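Side-chain contacts in long form salivary protein D7L1 (Aedes aegypti, PDB 3DXL), which binds and sequesters biogenic amines and leukotrienes of the vertebrate host response, thereby modulating blood feeding by female mosquitoes: residues Y153-E158 with Q174-T179; D167-L172 with M294-K299; V193-R198 with E242-Y247. One frame throughout, in Å; residues are numbered along the deposited sequence. Where two conformers were deposited one is given.

Contact 1. Residues Y153-E158 with Q174-T179; sequences YFEFCE and QIRQYT
E158 and R176 meet by their side chains alone, since the backbones keep their distance: the nearest CA pair, E158 CA and I175 CA, is 9.4 Å apart, one on helix 153-161 and the other on the short helix 172-175. That second helix closes in a Schellman motif, with Y178 at positive phi as the C' residue, T179 N bonded to Q174 O and Y178 N to I175 O. R176 leaves this turn with its chain extended from CG to NE and meets the likewise extended E158 at about a right angle. The result is a side-on bidentate salt bridge: R176 NH2 donates to E158 OE1 at 2.8 Å and R176 NE to E158 OE2 at 2.9 Å. Both oxygens are met on their syn side, and carboxylate and guanidinium are nearly coplanar, 12° apart, so the paired bonds fix the rotation of both groups. E158 is buried and R176 partly exposed. Both bind noradrenaline in the C-terminal amine pocket of this PBP/GOBP fold, together with H189, D265 and E268; Y178 OH reaches the pocket residue D265 by a hydrogen bond. E155 adds a more distant negative charge, probably favourable to the arginine: its OE2 lies 4.5 Å from R176 NH2, well out of the guanidinium plane, with no N-H directed at it.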
loop_
_atom_site.group_PDB
_atom_site.type_symbol
_atom_site.label_atom_id
_atom_site.label_comp_id
_atom_site.label_asym_id
_atom_site.label_seq_id
_atom_site.Cartn_x
_atom_site.Cartn_y
_atom_site.Cartn_z
ATOM N N TYR A 153 9.867 3.875 1.629
ATOM C CA TYR A 153 9.178 3.499 2.855
ATOM C C TYR A 153 10.176 3.013 3.911
ATOM O O TYR A 153 10.011 3.251 5.105
ATOM C CB TYR A 153 8.067 2.456 2.630
ATOM C CG TYR A 153 6.985 2.582 3.686
ATOM C CD1 TYR A 153 5.791 3.243 3.403
ATOM C CD2 TYR A 153 7.175 2.099 4.985
ATOM C CE1 TYR A 153 4.814 3.408 4.372
ATOM C CE2 TYR A 153 6.217 2.256 5.962
ATOM C CZ TYR A 153 5.031 2.918 5.653
ATOM O OH TYR A 153 4.068 3.091 6.621
ATOM N N PHE A 154 11.210 2.308 3.460
ATOM C CA PHE A 154 12.254 1.836 4.369
ATOM C C PHE A 154 12.922 3.017 5.079
ATOM O O PHE A 154 13.136 2.970 6.290
ATOM C CB PHE A 154 13.305 1.008 3.616
ATOM C CG PHE A 154 12.841 -0.369 3.184
ATOM C CD1 PHE A 154 13.635 -1.476 3.475
ATOM C CD2 PHE A 154 11.673 -0.570 2.455
ATOM C CE1 PHE A 154 13.263 -2.752 3.079
ATOM C CE2 PHE A 154 11.300 -1.870 2.049
ATOM C CZ PHE A 154 12.101 -2.956 2.361
ATOM N N GLU A 155 13.254 4.064 4.329
ATOM C CA GLU A 155 13.855 5.256 4.922
ATOM C C GLU A 155 12.934 5.942 5.910
ATOM O O GLU A 155 13.386 6.417 6.946
ATOM C CB GLU A 155 14.333 6.215 3.849
ATOM C CG GLU A 155 15.494 5.645 3.090
ATOM C CD GLU A 155 16.075 6.593 2.080
ATOM O OE1 GLU A 155 15.659 7.775 2.028
ATOM O OE2 GLU A 155 16.973 6.146 1.338
ATOM N N PHE A 156 11.639 6.005 5.597
ATOM C CA PHE A 156 10.664 6.545 6.543
ATOM C C PHE A 156 10.773 5.832 7.897
ATOM O O PHE A 156 10.850 6.485 8.939
ATOM C CB PHE A 156 9.240 6.447 5.968
ATOM C CG PHE A 156 8.155 6.479 7.023
ATOM C CD1 PHE A 156 7.869 7.648 7.729
ATOM C CD2 PHE A 156 7.450 5.324 7.334
ATOM C CE1 PHE A 156 6.903 7.644 8.728
ATOM C CE2 PHE A 156 6.468 5.326 8.324
ATOM C CZ PHE A 156 6.200 6.488 9.021
ATOM N N CYS A 157 10.781 4.499 7.877
ATOM C CA CYS A 157 10.862 3.726 9.110
ATOM C C CYS A 157 12.216 3.923 9.794
ATOM O O CYS A 157 12.285 4.159 11.013
ATOM C CB CYS A 157 10.620 2.247 8.833
ATOM S SG CYS A 157 8.951 1.877 8.236
ATOM N N GLU A 158 13.288 3.839 9.009
ATOM C CA GLU A 158 14.642 4.028 9.544
ATOM C C GLU A 158 14.749 5.360 10.276
ATOM O O GLU A 158 15.348 5.437 11.352
ATOM C CB GLU A 158 15.652 4.041 8.415
ATOM C CG GLU A 158 15.920 2.702 7.792
ATOM C CD GLU A 158 16.898 2.798 6.644
ATOM O OE1 GLU A 158 17.131 3.906 6.129
ATOM O OE2 GLU A 158 17.448 1.756 6.250
ATOM N N GLN A 174 24.292 -2.405 9.979
ATOM C CA GLN A 174 23.989 -3.823 10.122
ATOM C C GLN A 174 22.585 -4.140 9.597
ATOM O O GLN A 174 22.383 -5.168 8.941
ATOM C CB GLN A 174 24.124 -4.246 11.586
ATOM C CG GLN A 174 25.556 -4.177 12.141
ATOM C CD GLN A 174 25.938 -2.791 12.644
ATOM O OE1 GLN A 174 25.212 -2.180 13.434
ATOM N NE2 GLN A 174 27.080 -2.290 12.187
ATOM N N ILE A 175 21.623 -3.263 9.888
ATOM C CA ILE A 175 20.239 -3.491 9.503
ATOM C C ILE A 175 20.099 -3.616 7.980
ATOM O O ILE A 175 19.425 -4.529 7.477
ATOM C CB ILE A 175 19.332 -2.389 10.095
ATOM C CG1 ILE A 175 19.196 -2.602 11.605
ATOM C CG2 ILE A 175 17.951 -2.381 9.426
ATOM C CD1 ILE A 175 18.648 -1.414 12.360
ATOM N N ARG A 176 20.785 -2.745 7.248
ATOM C CA ARG A 176 20.683 -2.724 5.792
ATOM C C ARG A 176 21.397 -3.907 5.153
ATOM O O ARG A 176 21.185 -4.194 3.975
ATOM C CB ARG A 176 21.220 -1.419 5.218
ATOM C CG ARG A 176 20.354 -0.214 5.520
ATOM C CD ARG A 176 20.860 0.975 4.754
ATOM N NE ARG A 176 20.045 2.165 4.990
ATOM C CZ ARG A 176 20.260 3.342 4.413
ATOM N NH1 ARG A 176 21.260 3.496 3.553
ATOM N NH2 ARG A 176 19.466 4.369 4.693
ATOM N N GLN A 177 22.235 -4.583 5.936
ATOM C CA GLN A 177 22.911 -5.807 5.483
ATOM C C GLN A 177 22.193 -7.072 5.963
ATOM O O GLN A 177 22.770 -8.169 5.991
ATOM C CB GLN A 177 24.384 -5.801 5.907
ATOM C CG GLN A 177 25.199 -4.681 5.268
ATOM C CD GLN A 177 26.649 -4.704 5.690
ATOM O OE1 GLN A 177 27.448 -5.486 5.171
ATOM N NE2 GLN A 177 26.998 -3.850 6.640
ATOM N N TYR A 178 20.924 -6.915 6.332
ATOM C CA TYR A 178 20.055 -8.047 6.701
ATOM C C TYR A 178 20.454 -8.759 7.994
ATOM O O TYR A 178 20.126 -9.920 8.191
ATOM C CB TYR A 178 19.892 -9.049 5.539
ATOM C CG TYR A 178 19.049 -8.498 4.409
ATOM C CD1 TYR A 178 17.652 -8.512 4.481
ATOM C CD2 TYR A 178 19.642 -7.948 3.280
ATOM C CE1 TYR A 178 16.874 -7.998 3.457
ATOM C CE2 TYR A 178 18.873 -7.421 2.243
ATOM C CZ TYR A 178 17.479 -7.462 2.335
ATOM O OH TYR A 178 16.673 -6.959 1.325
ATOM N N THR A 179 21.147 -8.057 8.885
ATOM C CA THR A 179 21.344 -8.561 10.238
ATOM C C THR A 179 20.024 -8.451 10.995
ATOM O O THR A 179 19.407 -7.381 11.046
ATOM C CB THR A 179 22.465 -7.803 10.962
ATOM O OG1 THR A 179 23.702 -8.157 10.348
ATOM C CG2 THR A 179 22.533 -8.173 12.432
#

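Contact 2. Residues D167-L172 with M294-K299; sequences DKRQQL and MEIDGK
R169 grips D297 side-on with two nitrogens, one for each carboxylate oxygen. R169 NE gives a nearly straight bond (172°) to D297 OD2 at 2.7 Å, and R169 NH2 reaches D297 OD1 at 3.0 Å. Each oxygen offers its syn lone pair, and each lies close to the guanidinium plane. The arginine chain bends at its second torsion (chi2 64°), which swings NE and NH2 round to the carboxylate, while R169 CG passes D297 OD2 at 3.4 Å. Beside this polar pair lies an apolar one: I296 CD1 packs on L172 CB at 3.8 Å, the two side chains crossing at about a right angle, and I296 CG2 touches R169 NE at 4.0 Å. L172 CD1 sits 3.4 Å above one face of the guanidinium, offset toward its rim, so the same leucine covers the arginine and meets the isoleucine.

Farther out, R169 NH1 bonds to Y162 O and N159 OD1. On the other side, I296 and K299 are joined by two backbone bonds across a type I' turn; D297 and G298, both at positive phi, form its corner, from which the D297 CB points toward the 167-172 segment. This beta hairpin with a two-residue loop, strands 295-296 and 299-300, belongs to the C-terminal tail. It lies against the loop between helices 153-161 and 172-175, the C173-C301 disulfide joins the residue after its second strand to helix 172-175, and I296 touches R176.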
loop_
_atom_site.group_PDB
_atom_site.type_symbol
_atom_site.label_atom_id
_atom_site.label_comp_id
_atom_site.label_asym_id
_atom_site.label_seq_id
_atom_site.Cartn_x
_atom_site.Cartn_y
_atom_site.Cartn_z
ATOM N N ASP A 167 22.701 8.503 18.341
ATOM C CA ASP A 167 23.610 7.385 18.551
ATOM C C ASP A 167 23.056 6.053 18.021
ATOM O O ASP A 167 23.763 5.049 18.008
ATOM C CB ASP A 167 23.993 7.276 20.037
ATOM C CG ASP A 167 22.804 6.987 20.947
ATOM O OD1 ASP A 167 21.668 6.791 20.460
ATOM O OD2 ASP A 167 23.016 6.955 22.183
ATOM N N LYS A 168 21.794 6.059 17.587
ATOM C CA LYS A 168 21.139 4.878 17.014
ATOM C C LYS A 168 21.429 4.707 15.527
ATOM O O LYS A 168 21.334 3.597 14.991
ATOM C CB LYS A 168 19.624 4.967 17.230
ATOM C CG LYS A 168 19.216 4.928 18.696
ATOM C CD LYS A 168 17.742 4.585 18.884
ATOM C CE LYS A 168 16.833 5.804 18.783
ATOM N NZ LYS A 168 15.390 5.440 18.599
ATOM N N ARG A 169 21.764 5.804 14.862
ATOM C CA ARG A 169 21.892 5.831 13.411
ATOM C C ARG A 169 22.851 4.766 12.890
ATOM O O ARG A 169 22.607 4.153 11.851
ATOM C CB ARG A 169 22.314 7.229 12.943
ATOM C CG ARG A 169 22.212 7.446 11.443
ATOM C CD ARG A 169 20.761 7.353 11.007
ATOM N NE ARG A 169 20.539 7.972 9.709
ATOM C CZ ARG A 169 19.343 8.061 9.131
ATOM N NH1 ARG A 169 18.269 7.583 9.742
ATOM N NH2 ARG A 169 19.232 8.646 7.949
ATOM N N GLN A 170 23.928 4.536 13.639
ATOM C CA GLN A 170 24.984 3.588 13.261
ATOM C C GLN A 170 24.478 2.163 13.054
ATOM O O GLN A 170 25.071 1.400 12.302
ATOM C CB GLN A 170 26.118 3.610 14.302
ATOM C CG GLN A 170 25.694 3.166 15.707
ATOM C CD GLN A 170 26.787 3.332 16.754
ATOM O OE1 GLN A 170 27.916 2.887 16.563
ATOM N NE2 GLN A 170 26.448 3.962 17.872
ATOM N N GLN A 171 23.374 1.808 13.708
ATOM C CA GLN A 171 22.828 0.463 13.573
ATOM C C GLN A 171 22.339 0.158 12.162
ATOM O O GLN A 171 22.213 -1.004 11.793
ATOM C CB GLN A 171 21.715 0.222 14.585
ATOM C CG GLN A 171 22.188 0.233 16.032
ATOM C CD GLN A 171 21.091 -0.179 16.985
ATOM O OE1 GLN A 171 20.467 -1.229 16.825
ATOM N NE2 GLN A 171 20.847 0.646 17.988
ATOM N N LEU A 172 22.076 1.199 11.374
ATOM C CA LEU A 172 21.609 0.985 10.008
ATOM C C LEU A 172 22.643 0.234 9.166
ATOM O O LEU A 172 22.275 -0.448 8.221
ATOM C CB LEU A 172 21.215 2.304 9.348
ATOM C CG LEU A 172 19.970 2.978 9.928
ATOM C CD1 LEU A 172 19.657 4.222 9.114
ATOM C CD2 LEU A 172 18.763 2.033 9.948
ATOM N N MET A 294 29.616 0.019 2.414
ATOM C CA MET A 294 28.336 0.681 2.639
ATOM C C MET A 294 28.494 2.016 3.366
ATOM O O MET A 294 29.360 2.166 4.230
ATOM C CB MET A 294 27.386 -0.235 3.420
ATOM C CG MET A 294 26.011 0.370 3.685
ATOM S SD MET A 294 24.857 -0.754 4.484
ATOM C CE MET A 294 24.368 -1.775 3.094
ATOM N N GLU A 295 27.643 2.974 3.004
ATOM C CA GLU A 295 27.600 4.281 3.650
ATOM C C GLU A 295 26.226 4.562 4.251
ATOM O O GLU A 295 25.201 4.190 3.676
ATOM C CB GLU A 295 27.939 5.386 2.646
ATOM C CG GLU A 295 29.404 5.451 2.236
ATOM C CD GLU A 295 29.686 6.541 1.210
ATOM O OE1 GLU A 295 28.817 7.415 0.987
ATOM O OE2 GLU A 295 30.788 6.526 0.622
ATOM N N ILE A 296 26.218 5.215 5.413
ATOM C CA ILE A 296 24.995 5.773 5.993
ATOM C C ILE A 296 25.201 7.279 6.163
ATOM O O ILE A 296 26.108 7.707 6.881
ATOM C CB ILE A 296 24.625 5.120 7.360
ATOM C CG1 ILE A 296 24.539 3.587 7.252
ATOM C CG2 ILE A 296 23.326 5.714 7.923
ATOM C CD1 ILE A 296 23.464 3.050 6.316
ATOM N N ASP A 297 24.361 8.067 5.491
ATOM C CA ASP A 297 24.470 9.534 5.476
ATOM C C ASP A 297 25.891 10.003 5.142
ATOM O O ASP A 297 26.414 10.927 5.769
ATOM C CB ASP A 297 24.019 10.145 6.813
ATOM C CG ASP A 297 22.733 9.538 7.336
ATOM O OD1 ASP A 297 21.758 9.409 6.560
ATOM O OD2 ASP A 297 22.700 9.201 8.537
ATOM N N GLY A 298 26.514 9.342 4.169
ATOM C CA GLY A 298 27.870 9.684 3.744
ATOM C C GLY A 298 28.981 9.094 4.599
ATOM O O GLY A 298 30.142 9.079 4.174
ATOM N N LYS A 299 28.633 8.623 5.801
ATOM C CA LYS A 299 29.605 8.027 6.717
ATOM C C LYS A 299 29.854 6.561 6.374
ATOM O O LYS A 299 28.914 5.805 6.112
ATOM C CB LYS A 299 29.143 8.153 8.173
ATOM C CG LYS A 299 28.999 9.583 8.681
ATOM C CD LYS A 299 28.757 9.599 10.184
ATOM C CE LYS A 299 28.609 11.014 10.722
ATOM N NZ LYS A 299 27.263 11.595 10.437
#

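Contact 3. Residues V193-R198 with E242-Y247; sequences VMKGIR and EKSWHY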
loop_
_atom_site.group_PDB
_atom_site.type_symbol
_atom_site.label_atom_id
_atom_site.label_comp_id
_atom_site.label_asym_id
_atom_site.label_seq_id
_atom_site.Cartn_x
_atom_site.Cartn_y
_atom_site.Cartn_z
ATOM N N VAL A 193 8.202 -1.522 8.658
ATOM C CA VAL A 193 8.566 -1.843 7.277
ATOM C C VAL A 193 7.621 -2.892 6.677
ATOM O O VAL A 193 7.094 -2.702 5.579
ATOM C CB VAL A 193 10.030 -2.315 7.168
ATOM C CG1 VAL A 193 10.345 -2.767 5.756
ATOM C CG2 VAL A 193 10.980 -1.204 7.593
ATOM N N MET A 194 7.412 -3.990 7.400
ATOM C CA MET A 194 6.580 -5.089 6.896
ATOM C C MET A 194 5.130 -4.670 6.656
ATOM O O MET A 194 4.497 -5.131 5.709
ATOM C CB MET A 194 6.641 -6.292 7.841
ATOM C CG MET A 194 8.021 -6.918 7.960
ATOM S SD MET A 194 8.527 -7.917 6.539
ATOM C CE MET A 194 7.631 -9.451 6.852
ATOM N N LYS A 195 4.606 -3.797 7.514
ATOM C CA LYS A 195 3.264 -3.267 7.287
ATOM C C LYS A 195 3.267 -2.249 6.152
ATOM O O LYS A 195 2.322 -2.181 5.364
ATOM C CB LYS A 195 2.681 -2.681 8.573
ATOM C CG LYS A 195 2.261 -3.769 9.529
ATOM C CD LYS A 195 1.764 -3.218 10.839
ATOM C CE LYS A 195 1.242 -4.325 11.729
ATOM N NZ LYS A 195 1.197 -3.895 13.146
ATOM N N GLY A 196 4.340 -1.472 6.041
ATOM C CA GLY A 196 4.438 -0.457 5.001
ATOM C C GLY A 196 4.511 -1.005 3.594
ATOM O O GLY A 196 4.104 -0.345 2.642
ATOM N N ILE A 197 5.052 -2.211 3.448
ATOM C CA ILE A 197 5.048 -2.884 2.149
ATOM C C ILE A 197 3.989 -3.975 2.069
ATOM O O ILE A 197 3.961 -4.746 1.114
ATOM C CB ILE A 197 6.429 -3.432 1.774
ATOM C CG1 ILE A 197 6.871 -4.515 2.796
ATOM C CG2 ILE A 197 7.384 -2.248 1.620
ATOM C CD1 ILE A 197 8.175 -5.216 2.485
ATOM N N ARG A 198 3.132 -4.017 3.089
ATOM C CA ARG A 198 1.896 -4.809 3.065
ATOM C C ARG A 198 2.118 -6.323 3.126
ATOM O O ARG A 198 1.236 -7.105 2.796
ATOM C CB ARG A 198 1.003 -4.397 1.874
ATOM C CG ARG A 198 0.107 -3.178 2.141
ATOM C CD ARG A 198 0.872 -1.858 2.222
ATOM N NE ARG A 198 -0.035 -0.721 2.382
ATOM C CZ ARG A 198 0.338 0.548 2.482
ATOM N NH1 ARG A 198 1.619 0.893 2.455
ATOM N NH2 ARG A 198 -0.583 1.496 2.624
ATOM N N GLU A 242 4.980 -9.034 17.539
ATOM C CA GLU A 242 6.215 -9.680 17.104
ATOM C C GLU A 242 6.086 -10.421 15.787
ATOM O O GLU A 242 7.072 -10.980 15.288
ATOM C CB GLU A 242 6.710 -10.628 18.184
ATOM C CG GLU A 242 7.273 -9.902 19.386
ATOM C CD GLU A 242 7.990 -10.826 20.343
ATOM O OE1 GLU A 242 7.600 -12.011 20.450
ATOM O OE2 GLU A 242 8.936 -10.357 21.003
ATOM N N LYS A 243 4.883 -10.412 15.215
ATOM C CA LYS A 243 4.639 -11.196 14.014
ATOM C C LYS A 243 5.428 -10.690 12.805
ATOM O O LYS A 243 6.006 -11.508 12.086
ATOM C CB LYS A 243 3.138 -11.349 13.740
ATOM C CG LYS A 243 2.446 -12.244 14.777
ATOM C CD LYS A 243 0.931 -12.229 14.671
ATOM C CE LYS A 243 0.447 -13.162 13.592
ATOM N NZ LYS A 243 -1.004 -12.998 13.332
ATOM N N SER A 244 5.481 -9.369 12.597
ATOM C CA SER A 244 6.274 -8.799 11.492
ATOM C C SER A 244 7.730 -9.246 11.576
ATOM O O SER A 244 8.302 -9.755 10.609
ATOM C CB SER A 244 6.223 -7.272 11.496
ATOM O OG SER A 244 4.961 -6.800 11.057
ATOM N N TRP A 245 8.317 -9.059 12.753
ATOM C CA TRP A 245 9.706 -9.442 12.981
ATOM C C TRP A 245 9.909 -10.947 12.789
ATOM O O TRP A 245 10.888 -11.372 12.171
ATOM C CB TRP A 245 10.123 -8.997 14.379
ATOM C CG TRP A 245 11.507 -9.434 14.778
ATOM C CD1 TRP A 245 12.687 -8.811 14.476
ATOM C CD2 TRP A 245 11.847 -10.586 15.566
ATOM N NE1 TRP A 245 13.744 -9.508 15.034
ATOM C CE2 TRP A 245 13.258 -10.604 15.694
ATOM C CE3 TRP A 245 11.103 -11.610 16.166
ATOM C CZ2 TRP A 245 13.937 -11.595 16.419
ATOM C CZ3 TRP A 245 11.781 -12.605 16.874
ATOM C CH2 TRP A 245 13.183 -12.584 16.996
ATOM N N HIS A 246 8.981 -11.748 13.304
ATOM C CA HIS A 246 9.054 -13.190 13.121
ATOM C C HIS A 246 9.177 -13.590 11.656
ATOM O O HIS A 246 10.028 -14.407 11.295
ATOM C CB HIS A 246 7.845 -13.887 13.738
ATOM C CG HIS A 246 7.740 -15.333 13.375
ATOM N ND1 HIS A 246 8.507 -16.310 13.976
ATOM C CD2 HIS A 246 6.958 -15.970 12.469
ATOM C CE1 HIS A 246 8.199 -17.486 13.457
ATOM N NE2 HIS A 246 7.266 -17.307 12.538
ATOM N N TYR A 247 8.308 -13.035 10.808
ATOM C CA TYR A 247 8.337 -13.412 9.409
ATOM C C TYR A 247 9.576 -12.889 8.701
ATOM O O TYR A 247 10.157 -13.594 7.869
ATOM C CB TYR A 247 7.046 -12.987 8.703
ATOM C CG TYR A 247 5.905 -13.931 9.004
ATOM C CD1 TYR A 247 5.853 -15.192 8.422
ATOM C CD2 TYR A 247 4.895 -13.573 9.890
ATOM C CE1 TYR A 247 4.820 -16.067 8.700
ATOM C CE2 TYR A 247 3.844 -14.450 10.172
ATOM C CZ TYR A 247 3.825 -15.687 9.575
ATOM O OH TYR A 247 2.799 -16.558 9.840
#
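Y247, which touches M194 through its CB, carries H246 CD2 over the centre of one ring face, 4.0 Å above the plane; the phenol leads away from the contact to E236, bonded by its OH, and packs among L229, C232 and K233 of helix 223-234. The other flat group is the guanidinium of R198, which has G196 O at its edge, in plane. R198 NH1 donates to that oxygen at 2.8 Å from above the carbonyl plane, 39° out of it. The same arginine makes a salt bridge to E7 and a cation-pi contact with F11, both on helix 6-20, and so reaches across to the N-terminal half of the chain. The end of helix 184-196 meets the start of helix 243-253 in the all-helical PBP/GOBP fold, and the small S244 is consistent with the close approach: M194 CA and S244 CA are 5.9 Å apart. M194 CB rests on S244 OG at 3.7 Å, a van der Waals contact. Bends at its second and third torsions (chi2 -75°, chi3 -79°) curl the methionine so that it runs along the start of the second helix, placing M194 CE 3.8 Å from S244 O and 4.0 Å from Y247 CB. The buried S244 OG is hydrogen-bonded to D191 OD1, one turn before K195 on the first helix, while D191 OD2 takes a salt bridge from K195 NZ, which also bonds to N204 OD1.

In the fold
Contacts 1 and 2 lie with centres about 10 Å apart and share the short helix 172-175; they touch where I296 and M294 pack on R176 and L172 on E158, so the C-terminal tail packs directly against R176 of the noradrenaline site. Contact 3 is about 13 Å from contact 1, centre to centre, joined to it through helices 153-161 and 184-196, where F154 and C157 meet V193, and about 22 Å from contact 2 without touching. Along the chain the segments of contacts 1 and 2 alternate, and contact 3 falls between the two halves of contact 2. Together they run from the helical interior of the C-terminal domain through its amine pocket to the chain's last strands.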